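Pyridine nucleotide-disulphide oxidoreductase dimerisation region (Escherichia coli BL21, PDB 6KYY) is a homodimeric, FAD-containing flavoprotein disulfide reductase, binds copper(II) at its redox-active cysteine pair, and probably helps the bacterium resist reactive chlorine stress. Local coordinates at residues B[47-50]-B[51-55]; B[151-155]-B[156-160]; B[178-181]-B[182-186]. All blocks are in the same frame, centred on the assembly; numbering follows the deposited sequence.

In the fold
Along the chain the three contacts come in series, and all lie in the nucleotide-binding part of the subunit. Contact 1, from helix 49-53 to the start of helix 55-65, holds the cysteine pair against FAD; contact 2 runs from edge strand 152-153 into helix 155-158; contact 3 takes up all but the first turn of helix 175-186. Their centres are about 15 Å apart (1 and 2), about 14 Å (2 and 3) and about 19 Å (1 and 3). Contact 2 bridges the others: T156 CG2 lies 3.5 Å from I53 CG2, and L159 CD2 lies 3.5 Å from F180 CE1. Contacts 2 and 3 share the parallel-sheet domain, and S155 of contact 2 touches the flavin nucleotide.

Contact 1 (B[47-50]-B[51-55]); sequences GGTC and INIGC. With CU (copper (II) ion), chain V; FAD (flavin-adenine dinucleotide), chain N.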
ATOM      1  N   GLY B  47      12.263 -11.013  20.556  1.00 16.25           N
ATOM      2  CA  GLY B  47      11.383 -10.675  19.461  1.00 17.58           C
ATOM      3  C   GLY B  47      11.756 -11.288  18.129  1.00 20.53           C
ATOM      4  O   GLY B  47      10.934 -11.260  17.205  1.00 26.03           O
ATOM      5  N   GLY B  48      12.961 -11.827  17.999  1.00 16.93           N
ATOM      6  CA  GLY B  48      13.358 -12.561  16.814  1.00 21.96           C
ATOM      7  C   GLY B  48      14.342 -11.783  15.955  1.00 34.26           C
ATOM      8  O   GLY B  48      14.712 -10.643  16.241  1.00 39.22           O
ATOM      9  N   THR B  49      14.755 -12.448  14.872  1.00 26.80           N
ATOM     10  CA  THR B  49      15.727 -11.867  13.950  1.00 28.94           C
ATOM     11  C   THR B  49      15.167 -10.630  13.253  1.00 40.75           C
ATOM     12  O   THR B  49      15.871  -9.625  13.093  1.00 51.54           O
ATOM     13  CB  THR B  49      16.149 -12.922  12.922  1.00 33.66           C
ATOM     14  OG1 THR B  49      17.097 -13.822  13.511  1.00 28.92           O
ATOM     15  CG2 THR B  49      16.766 -12.277  11.692  1.00 29.10           C
ATOM     16  N   CYS B  50      13.901 -10.687  12.836  1.00 28.95           N
ATOM     17  CA  CYS B  50      13.274  -9.584  12.110  1.00 39.80           C
ATOM     18  C   CYS B  50      13.302  -8.284  12.908  1.00 45.73           C
ATOM     19  O   CYS B  50      13.862  -7.277  12.463  1.00 36.48           O
ATOM     20  CB  CYS B  50      11.837  -9.960  11.748  1.00 53.05           C
ATOM     21  SG  CYS B  50      10.823  -8.561  11.138  1.00 81.11           S
ATOM     22  N   ILE B  51      12.672  -8.285  14.083  1.00 49.88           N
ATOM     23  CA  ILE B  51      12.558  -7.088  14.907  1.00 24.32           C
ATOM     24  C   ILE B  51      13.893  -6.375  15.133  1.00 32.09           C
ATOM     25  O   ILE B  51      13.934  -5.144  15.192  1.00 39.69           O
ATOM     26  CB  ILE B  51      11.915  -7.494  16.245  1.00 36.97           C
ATOM     27  CG1 ILE B  51      10.518  -8.076  15.997  1.00 53.80           C
ATOM     28  CG2 ILE B  51      11.928  -6.310  17.232  1.00 37.16           C
ATOM     29  CD1 ILE B  51       9.396  -7.113  16.163  1.00 64.47           C
ATOM     30  N   ASN B  52      14.985  -7.122  15.271  1.00 30.99           N
ATOM     31  CA  ASN B  52      16.229  -6.583  15.802  1.00 33.16           C
ATOM     32  C   ASN B  52      17.295  -6.361  14.736  1.00 39.53           C
ATOM     33  O   ASN B  52      18.024  -5.364  14.783  1.00 31.35           O
ATOM     34  CB  ASN B  52      16.768  -7.522  16.891  1.00 32.88           C
ATOM     35  CG  ASN B  52      15.856  -7.584  18.107  1.00 30.14           C
ATOM     36  OD1 ASN B  52      15.679  -6.588  18.808  1.00 32.87           O
ATOM     37  ND2 ASN B  52      15.255  -8.746  18.350  1.00 26.57           N
ATOM     38  N   ILE B  53      17.396  -7.273  13.772  1.00 37.26           N
ATOM     39  CA  ILE B  53      18.477  -7.242  12.795  1.00 29.22           C
ATOM     40  C   ILE B  53      17.931  -7.544  11.402  1.00 19.96           C
ATOM     41  O   ILE B  53      18.701  -7.710  10.451  1.00 29.54           O
ATOM     42  CB  ILE B  53      19.587  -8.238  13.184  1.00 35.88           C
ATOM     43  CG1 ILE B  53      19.069  -9.675  13.129  1.00 30.10           C
ATOM     44  CG2 ILE B  53      20.111  -7.941  14.585  1.00 16.11           C
ATOM     45  CD1 ILE B  53      20.172 -10.700  12.992  1.00 10.95           C
ATOM     46  N   GLY B  54      16.603  -7.604  11.265  1.00 29.53           N
ATOM     47  CA  GLY B  54      15.992  -8.035  10.019  1.00 23.22           C
ATOM     48  C   GLY B  54      15.119  -7.022   9.302  1.00 22.44           C
ATOM     49  O   GLY B  54      15.621  -6.011   8.802  1.00 32.17           O
ATOM     50  N   CYS B  55      13.809  -7.281   9.232  1.00 36.47           N
ATOM     51  CA  CYS B  55      12.921  -6.441   8.427  1.00 33.05           C
ATOM     52  C   CYS B  55      12.808  -5.030   8.989  1.00 37.16           C
ATOM     53  O   CYS B  55      12.934  -4.046   8.252  1.00 31.23           O
ATOM     54  CB  CYS B  55      11.523  -7.048   8.344  1.00 45.53           C
ATOM     55  SG  CYS B  55      11.343  -8.643   7.623  1.00 76.75           S
TER
HETATM   56 CU    CU V 509      11.393  -9.353   9.641  1.00124.52          CU
HETATM   57  PA  FAD N 501      14.478 -15.998  13.866  1.00 26.90           P
HETATM   58  O1A FAD N 501      15.714 -16.011  13.046  1.00 24.59           O
HETATM   59  O2A FAD N 501      13.587 -14.762  13.707  1.00 30.08           O
HETATM   60  O5B FAD N 501      14.823 -16.201  15.383  1.00 30.02           O
HETATM   61  C5B FAD N 501      16.082 -16.772  15.795  1.00 23.15           C
HETATM   62  C4B FAD N 501      16.243 -16.563  17.280  1.00 30.17           C
HETATM   63  O4B FAD N 501      16.733 -17.777  17.896  1.00 21.28           O
HETATM   64  C3B FAD N 501      17.210 -15.448  17.680  1.00 22.16           C
HETATM   65  O3B FAD N 501      16.651 -14.649  18.715  1.00 29.01           O
HETATM   66  C2B FAD N 501      18.452 -16.212  18.149  1.00 14.48           C
HETATM   67  O2B FAD N 501      19.168 -15.494  19.148  1.00 14.60           O
HETATM   68  C1B FAD N 501      17.819 -17.467  18.740  1.00 18.94           C
HETATM   69  N9A FAD N 501      18.710 -18.623  18.797  1.00 25.58           N
HETATM   70  C8A FAD N 501      19.514 -19.101  17.796  1.00 25.76           C
HETATM   71  N7A FAD N 501      20.213 -20.160  18.131  1.00 18.69           N
HETATM   72  C5A FAD N 501      19.843 -20.395  19.446  1.00 12.42           C
HETATM   73  C6A FAD N 501      20.226 -21.376  20.381  1.00 13.51           C
HETATM   74  N6A FAD N 501      21.106 -22.347  20.121  1.00 21.58           N
HETATM   75  N1A FAD N 501      19.665 -21.326  21.610  1.00 17.59           N
HETATM   76  C2A FAD N 501      18.784 -20.359  21.876  1.00 15.74           C
HETATM   77  N3A FAD N 501      18.348 -19.381  21.078  1.00 20.97           N
HETATM   78  C4A FAD N 501      18.917 -19.456  19.870  1.00 21.72           C
HETATM   79  N1  FAD N 501      11.728 -11.590   5.855  1.00 27.18           N
HETATM   80  C2  FAD N 501      10.602 -11.096   5.259  1.00 23.07           C
HETATM   81  O2  FAD N 501       9.544 -11.735   5.244  1.00 37.33           O
HETATM   82  N3  FAD N 501      10.635  -9.851   4.656  1.00 14.82           N
HETATM   83  C4  FAD N 501      11.732  -9.017   4.567  1.00 25.01           C
HETATM   84  O4  FAD N 501      11.633  -7.924   4.013  1.00 35.08           O
HETATM   85  C4X FAD N 501      12.925  -9.553   5.200  1.00 21.44           C
HETATM   86  N5  FAD N 501      14.000  -8.820   5.195  1.00 27.83           N
HETATM   87  C5X FAD N 501      15.136  -9.329   5.803  1.00 30.18           C
HETATM   88  C6  FAD N 501      16.301  -8.564   5.790  1.00 34.83           C
HETATM   89  C7  FAD N 501      17.468  -9.029   6.387  1.00 52.60           C
HETATM   90  C7M FAD N 501      18.708  -8.176   6.354  1.00 34.20           C
HETATM   91  C8  FAD N 501      17.474 -10.287   7.011  1.00 32.28           C
HETATM   92  C8M FAD N 501      18.720 -10.819   7.666  1.00 22.13           C
HETATM   93  C9  FAD N 501      16.313 -11.054   7.025  1.00 25.94           C
HETATM   94  C9A FAD N 501      15.148 -10.585   6.429  1.00 18.71           C
HETATM   95  N10 FAD N 501      13.954 -11.333   6.431  1.00 19.12           N
HETATM   96  C10 FAD N 501      12.822 -10.848   5.823  1.00 18.83           C
HETATM   97  C1' FAD N 501      13.901 -12.661   7.060  1.00 26.43           C
HETATM   98  C2' FAD N 501      13.424 -12.627   8.508  1.00 19.15           C
HETATM   99  O2' FAD N 501      14.350 -11.900   9.318  1.00 27.12           O
HETATM  100  C3' FAD N 501      13.316 -14.059   9.034  1.00 23.91           C
HETATM  101  O3' FAD N 501      12.970 -14.922   7.957  1.00 21.95           O
HETATM  102  C4' FAD N 501      12.298 -14.240  10.161  1.00 30.64           C
HETATM  103  O4' FAD N 501      12.768 -13.583  11.338  1.00 41.87           O
HETATM  104  C5' FAD N 501      12.003 -15.698  10.452  1.00 21.92           C
HETATM  105  O5' FAD N 501      12.989 -16.202  11.377  1.00 20.19           O
HETATM  106  P   FAD N 501      12.714 -17.488  12.242  1.00 20.18           P
HETATM  107  O1P FAD N 501      11.246 -17.510  12.680  1.00 16.75           O
HETATM  108  O2P FAD N 501      13.159 -18.702  11.524  1.00 38.20           O
HETATM  109  O3P FAD N 501      13.598 -17.276  13.542  1.00 30.22           O
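C50 carries SG anti to its backbone N (chi1 168°), while C55 keeps its sulfur beside the backbone N (chi1 -61°), and the two side chains converge on one copper(II) ion. Copper binds C50 SG at 1.8 Å and C55 SG at 2.1 Å, values to be read loosely at this resolution. The sulfurs stand 3.6 Å apart, SG of C50 to SG of C55, so the redox-active disulfide assigned to this pair is not formed here. C55 SG sits above the isoalloxazine ring near C4X, consistent with the flavin-facing cysteine of the pyridine nucleotide-disulfide oxidoreductase family.

The turn between them is held by the backbone. I53 N donates to T49 O at 2.9 Å, and G54 N donates to C50 O at 3.0 Å. At the other end the helix start grips the FAD pyrophosphate: T49 N reaches O2A at 2.8 Å and T49 OG1 reaches O1A at 2.6 Å. N52 folds back so that ND2 bonds G48 O at 2.9 Å, from 16° outside the carbonyl plane; ND2 also serves Y46 O, and OD1 takes R86, which fixes the amide's rotation.

I51 packs on helix 71-94 and C50 on I56 of helix 55-65, while T307 of helix 307-321 and H433 of the second subunit approach both cysteines.

Contact 2 (B[151-155]-B[156-160]); sequences GVYDS and TGLLN
An aspartate N-cap starts the short, weakly bonded helix 155-158 where the chain leaves strand 152-153, the edge of the five-stranded parallel sheet of a Rossmann-type domain. D154 is the cap. Its CG lies between the backbone N and the carbonyl carbon (chi1 52°), which turns the carboxylate back over the first helical turn. There OD2 of D154 accepts the amide N of G157 at 2.6 Å, and the N-H comes from above the carboxylate plane, 56° out of it. The other oxygen, D154 OD1, rests 3.3 Å from T156 CB, where the two side chains cross obliquely. D154 also contributes its carbonyl: L158 N donates to D154 O at 3.0 Å, so one residue binds two successive amides, one through its side chain and one through its backbone.

Ahead of the cap, Y153 joins the sheet through backbone bonds to L253 and I255. Its side chain crosses that of L158 at about a right angle, with Y153 CD2 4.1 Å from L158 CD1, and this apolar touch ties strand to helix. L158 also packs on F184 of helix 175-186, and S155 touches FAD. Just past the helix, L159 O accepts from K78 NZ, and the branch carbon CG of L159 lies 3.5 Å from S155 O.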
ATOM      1  N   GLY B 151      37.255  -3.133   8.482  1.00 47.22           N
ATOM      2  CA  GLY B 151      36.204  -2.424   7.779  1.00 50.82           C
ATOM      3  C   GLY B 151      35.109  -3.271   7.170  1.00 50.83           C
ATOM      4  O   GLY B 151      34.208  -2.724   6.527  1.00 40.06           O
ATOM      5  N   VAL B 152      35.150  -4.587   7.352  1.00 72.87           N
ATOM      6  CA  VAL B 152      34.169  -5.500   6.778  1.00 42.95           C
ATOM      7  C   VAL B 152      33.039  -5.709   7.777  1.00 30.28           C
ATOM      8  O   VAL B 152      33.274  -5.805   8.987  1.00 29.50           O
ATOM      9  CB  VAL B 152      34.834  -6.834   6.391  1.00 37.05           C
ATOM     10  CG1 VAL B 152      33.843  -7.753   5.697  1.00 39.55           C
ATOM     11  CG2 VAL B 152      36.047  -6.581   5.505  1.00 31.73           C
ATOM     12  N   TYR B 153      31.805  -5.786   7.277  1.00 31.12           N
ATOM     13  CA  TYR B 153      30.639  -5.902   8.138  1.00 37.51           C
ATOM     14  C   TYR B 153      29.679  -6.953   7.605  1.00 39.39           C
ATOM     15  O   TYR B 153      29.628  -7.229   6.403  1.00 35.28           O
ATOM     16  CB  TYR B 153      29.893  -4.566   8.269  1.00 24.41           C
ATOM     17  CG  TYR B 153      30.719  -3.451   8.863  1.00 34.11           C
ATOM     18  CD1 TYR B 153      30.864  -3.329  10.239  1.00 41.35           C
ATOM     19  CD2 TYR B 153      31.344  -2.513   8.053  1.00 28.83           C
ATOM     20  CE1 TYR B 153      31.615  -2.311  10.790  1.00 26.58           C
ATOM     21  CE2 TYR B 153      32.095  -1.492   8.594  1.00 34.00           C
ATOM     22  CZ  TYR B 153      32.229  -1.396   9.963  1.00 30.72           C
ATOM     23  OH  TYR B 153      32.978  -0.379  10.506  1.00 28.64           O
ATOM     24  N   ASP B 154      28.911  -7.527   8.525  1.00 44.81           N
ATOM     25  CA  ASP B 154      27.756  -8.346   8.205  1.00 36.44           C
ATOM     26  C   ASP B 154      26.534  -7.444   8.039  1.00 37.55           C
ATOM     27  O   ASP B 154      26.610  -6.222   8.197  1.00 35.86           O
ATOM     28  CB  ASP B 154      27.524  -9.381   9.302  1.00 25.40           C
ATOM     29  CG  ASP B 154      27.460  -8.751  10.678  1.00 82.75           C
ATOM     30  OD1 ASP B 154      27.014  -9.429  11.627  1.00 86.75           O
ATOM     31  OD2 ASP B 154      27.901  -7.589  10.816  1.00105.05           O
ATOM     32  N   SER B 155      25.386  -8.049   7.727  1.00 45.74           N
ATOM     33  CA  SER B 155      24.141  -7.286   7.695  1.00 25.87           C
ATOM     34  C   SER B 155      23.825  -6.705   9.068  1.00 26.87           C
ATOM     35  O   SER B 155      23.315  -5.583   9.177  1.00 37.23           O
ATOM     36  CB  SER B 155      22.991  -8.167   7.205  1.00 24.95           C
ATOM     37  OG  SER B 155      21.738  -7.689   7.665  1.00 36.58           O
ATOM     38  N   THR B 156      24.139  -7.452  10.128  1.00 35.54           N
ATOM     39  CA  THR B 156      23.894  -6.977  11.486  1.00 31.99           C
ATOM     40  C   THR B 156      24.790  -5.793  11.832  1.00 27.65           C
ATOM     41  O   THR B 156      24.316  -4.772  12.342  1.00 27.33           O
ATOM     42  CB  THR B 156      24.110  -8.117  12.482  1.00 34.96           C
ATOM     43  OG1 THR B 156      23.518  -9.321  11.976  1.00 40.94           O
ATOM     44  CG2 THR B 156      23.504  -7.770  13.826  1.00 19.96           C
ATOM     45  N   GLY B 157      26.092  -5.913  11.565  1.00 41.23           N
ATOM     46  CA  GLY B 157      27.014  -4.859  11.950  1.00 27.48           C
ATOM     47  C   GLY B 157      26.878  -3.599  11.121  1.00 35.07           C
ATOM     48  O   GLY B 157      27.237  -2.511  11.582  1.00 55.99           O
ATOM     49  N   LEU B 158      26.362  -3.718   9.895  1.00 32.84           N
ATOM     50  CA  LEU B 158      26.237  -2.538   9.046  1.00 25.09           C
ATOM     51  C   LEU B 158      25.115  -1.622   9.514  1.00 31.62           C
ATOM     52  O   LEU B 158      25.196  -0.403   9.328  1.00 50.77           O
ATOM     53  CB  LEU B 158      26.013  -2.948   7.591  1.00 27.60           C
ATOM     54  CG  LEU B 158      26.256  -1.819   6.586  1.00 31.93           C
ATOM     55  CD1 LEU B 158      27.747  -1.584   6.394  1.00 22.69           C
ATOM     56  CD2 LEU B 158      25.576  -2.102   5.257  1.00 22.34           C
ATOM     57  N   LEU B 159      24.067  -2.178  10.119  1.00 27.80           N
ATOM     58  CA  LEU B 159      22.964  -1.371  10.622  1.00 27.95           C
ATOM     59  C   LEU B 159      23.312  -0.624  11.904  1.00 39.81           C
ATOM     60  O   LEU B 159      22.487   0.156  12.390  1.00 37.12           O
ATOM     61  CB  LEU B 159      21.732  -2.248  10.856  1.00 23.43           C
ATOM     62  CG  LEU B 159      21.102  -2.850   9.598  1.00 33.30           C
ATOM     63  CD1 LEU B 159      19.896  -3.703   9.950  1.00 18.10           C
ATOM     64  CD2 LEU B 159      20.720  -1.756   8.621  1.00 29.55           C
ATOM     65  N   ASN B 160      24.505  -0.842  12.459  1.00 50.73           N
ATOM     66  CA  ASN B 160      24.947  -0.166  13.671  1.00 35.31           C
ATOM     67  C   ASN B 160      26.122   0.771  13.410  1.00 45.83           C
ATOM     68  O   ASN B 160      26.826   1.152  14.350  1.00 44.22           O
ATOM     69  CB  ASN B 160      25.314  -1.190  14.745  1.00 32.68           C
ATOM     70  CG  ASN B 160      24.106  -1.937  15.274  1.00 37.31           C
ATOM     71  OD1 ASN B 160      23.067  -1.338  15.553  1.00 36.36           O
ATOM     72  ND2 ASN B 160      24.234  -3.252  15.411  1.00 30.70           N
TER

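Contact 3 (B[178-181]-B[182-186]); sequences VEFA and SMFAN
Helix 175-186 is the connecting helix of the beta-alpha-beta unit formed with strands 167-171 and 190-194. A glycine-rich turn of GxGxxG pattern leads into it, consistent with the second Rossmann-type domain of this flavoprotein family. The contact is its regular i to i+4 turn: F184 N donates to F180 O at 3.2 Å, and the bonds from S182 N to V178 O, M183 N to E179 O and A185 N to A181 O continue the series. S182 OG, placed beside the backbone N, adds a weak bond to the same V178 O.

Three side chains line one flank. F180 and F184 run side by side, pointing the same way, and meet rim to rim: F184 CE1 is 3.5 Å from F180 CD1, close to the plane of the F180 ring. With F184 CE1 at the F180 edge and the planes inclined by about 40°, the rings do not stack face to face. The F184 edge also passes the backbone, where F184 CD1 is 3.4 Å from F180 O. M183 sets out with CG anti to its backbone N (chi1 177°), then bends at its next two torsions to lie along F180. M183 CE is 3.8 Å from F180 CE1 and M183 SD 5.0 Å from the F180 ring centroid, an oblique Met-aromatic contact.

On another side of the helix the buried E179 forms a salt bridge through OE2 to K59 NZ, and OE1 accepts from F340 N. Around the helix, M183 packs on T58 and V62 of helix 55-65, F180 meets S155 of helix 155-158, and V178 and S182 rest on L216 of helix 206-218.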
ATOM      1  N   VAL B 178      20.963  -5.853  -2.707  1.00 24.55           N
ATOM      2  CA  VAL B 178      20.322  -4.816  -3.510  1.00 19.92           C
ATOM      3  C   VAL B 178      19.476  -3.909  -2.626  1.00 29.19           C
ATOM      4  O   VAL B 178      19.406  -2.692  -2.842  1.00 25.08           O
ATOM      5  CB  VAL B 178      19.491  -5.458  -4.636  1.00 31.47           C
ATOM      6  CG1 VAL B 178      18.739  -4.401  -5.413  1.00 20.65           C
ATOM      7  CG2 VAL B 178      20.387  -6.260  -5.565  1.00 37.02           C
ATOM      8  N   GLU B 179      18.821  -4.487  -1.616  1.00 22.84           N
ATOM      9  CA  GLU B 179      18.096  -3.690  -0.630  1.00 15.19           C
ATOM     10  C   GLU B 179      19.015  -2.670   0.028  1.00 18.64           C
ATOM     11  O   GLU B 179      18.666  -1.491   0.162  1.00 22.47           O
ATOM     12  CB  GLU B 179      17.473  -4.610   0.420  1.00 20.78           C
ATOM     13  CG  GLU B 179      16.123  -4.164   0.945  1.00 22.66           C
ATOM     14  CD  GLU B 179      15.337  -5.312   1.551  1.00 50.19           C
ATOM     15  OE1 GLU B 179      14.612  -6.002   0.803  1.00 28.14           O
ATOM     16  OE2 GLU B 179      15.452  -5.531   2.776  1.00 50.43           O
ATOM     17  N   PHE B 180      20.206  -3.110   0.443  1.00 35.65           N
ATOM     18  CA  PHE B 180      21.177  -2.204   1.042  1.00 22.73           C
ATOM     19  C   PHE B 180      21.792  -1.258   0.021  1.00 18.45           C
ATOM     20  O   PHE B 180      22.279  -0.188   0.402  1.00 31.14           O
ATOM     21  CB  PHE B 180      22.277  -3.005   1.737  1.00 16.81           C
ATOM     22  CG  PHE B 180      21.949  -3.378   3.152  1.00 22.23           C
ATOM     23  CD1 PHE B 180      21.991  -2.428   4.156  1.00 26.46           C
ATOM     24  CD2 PHE B 180      21.595  -4.676   3.476  1.00 22.95           C
ATOM     25  CE1 PHE B 180      21.688  -2.766   5.459  1.00 21.77           C
ATOM     26  CE2 PHE B 180      21.290  -5.020   4.779  1.00 20.58           C
ATOM     27  CZ  PHE B 180      21.338  -4.063   5.772  1.00 21.51           C
ATOM     28  N   ALA B 181      21.783  -1.626  -1.261  1.00 25.29           N
ATOM     29  CA  ALA B 181      22.324  -0.744  -2.289  1.00 16.02           C
ATOM     30  C   ALA B 181      21.518   0.545  -2.382  1.00 28.41           C
ATOM     31  O   ALA B 181      22.076   1.647  -2.311  1.00 42.52           O
ATOM     32  CB  ALA B 181      22.351  -1.464  -3.638  1.00 20.88           C
ATOM     33  N   SER B 182      20.196   0.428  -2.532  1.00 22.10           N
ATOM     34  CA  SER B 182      19.356   1.619  -2.630  1.00 20.25           C
ATOM     35  C   SER B 182      19.342   2.399  -1.322  1.00 27.43           C
ATOM     36  O   SER B 182      19.364   3.634  -1.333  1.00 37.92           O
ATOM     37  CB  SER B 182      17.932   1.232  -3.029  1.00 16.15           C
ATOM     38  OG  SER B 182      17.924   0.149  -3.940  1.00 20.90           O
ATOM     39  N   MET B 183      19.309   1.695  -0.188  1.00 30.98           N
ATOM     40  CA  MET B 183      19.180   2.368   1.103  1.00 28.82           C
ATOM     41  C   MET B 183      20.342   3.320   1.355  1.00 33.55           C
ATOM     42  O   MET B 183      20.139   4.457   1.795  1.00 29.74           O
ATOM     43  CB  MET B 183      19.084   1.338   2.228  1.00 25.12           C
ATOM     44  CG  MET B 183      19.019   1.955   3.616  1.00 26.12           C
ATOM     45  SD  MET B 183      19.805   0.935   4.875  1.00 43.17           S
ATOM     46  CE  MET B 183      18.726  -0.490   4.860  1.00 35.50           C
ATOM     47  N   PHE B 184      21.569   2.876   1.082  1.00 28.50           N
ATOM     48  CA  PHE B 184      22.724   3.728   1.331  1.00 24.45           C
ATOM     49  C   PHE B 184      22.962   4.714   0.194  1.00 33.68           C
ATOM     50  O   PHE B 184      23.432   5.831   0.440  1.00 36.76           O
ATOM     51  CB  PHE B 184      23.964   2.868   1.577  1.00 18.53           C
ATOM     52  CG  PHE B 184      24.045   2.317   2.974  1.00 25.21           C
ATOM     53  CD1 PHE B 184      23.242   1.256   3.363  1.00 29.47           C
ATOM     54  CD2 PHE B 184      24.913   2.868   3.902  1.00 22.10           C
ATOM     55  CE1 PHE B 184      23.308   0.751   4.649  1.00 27.92           C
ATOM     56  CE2 PHE B 184      24.985   2.368   5.189  1.00 32.31           C
ATOM     57  CZ  PHE B 184      24.182   1.308   5.563  1.00 28.32           C
ATOM     58  N   ALA B 185      22.642   4.332  -1.045  1.00 32.69           N
ATOM     59  CA  ALA B 185      22.711   5.288  -2.144  1.00 24.70           C
ATOM     60  C   ALA B 185      21.654   6.373  -1.999  1.00 29.20           C
ATOM     61  O   ALA B 185      21.826   7.480  -2.524  1.00 35.84           O
ATOM     62  CB  ALA B 185      22.561   4.573  -3.485  1.00 24.21           C
ATOM     63  N   ASN B 186      20.558   6.077  -1.298  1.00 39.19           N
ATOM     64  CA  ASN B 186      19.580   7.112  -0.980  1.00 32.27           C
ATOM     65  C   ASN B 186      20.126   8.074   0.067  1.00 40.05           C
ATOM     66  O   ASN B 186      19.843   9.277   0.025  1.00 42.40           O
ATOM     67  CB  ASN B 186      18.280   6.475  -0.495  1.00 17.52           C
ATOM     68  CG  ASN B 186      17.322   6.164  -1.627  1.00 27.71           C
ATOM     69  OD1 ASN B 186      17.437   6.710  -2.724  1.00 21.82           O
ATOM     70  ND2 ASN B 186      16.364   5.285  -1.362  1.00 29.28           N
TER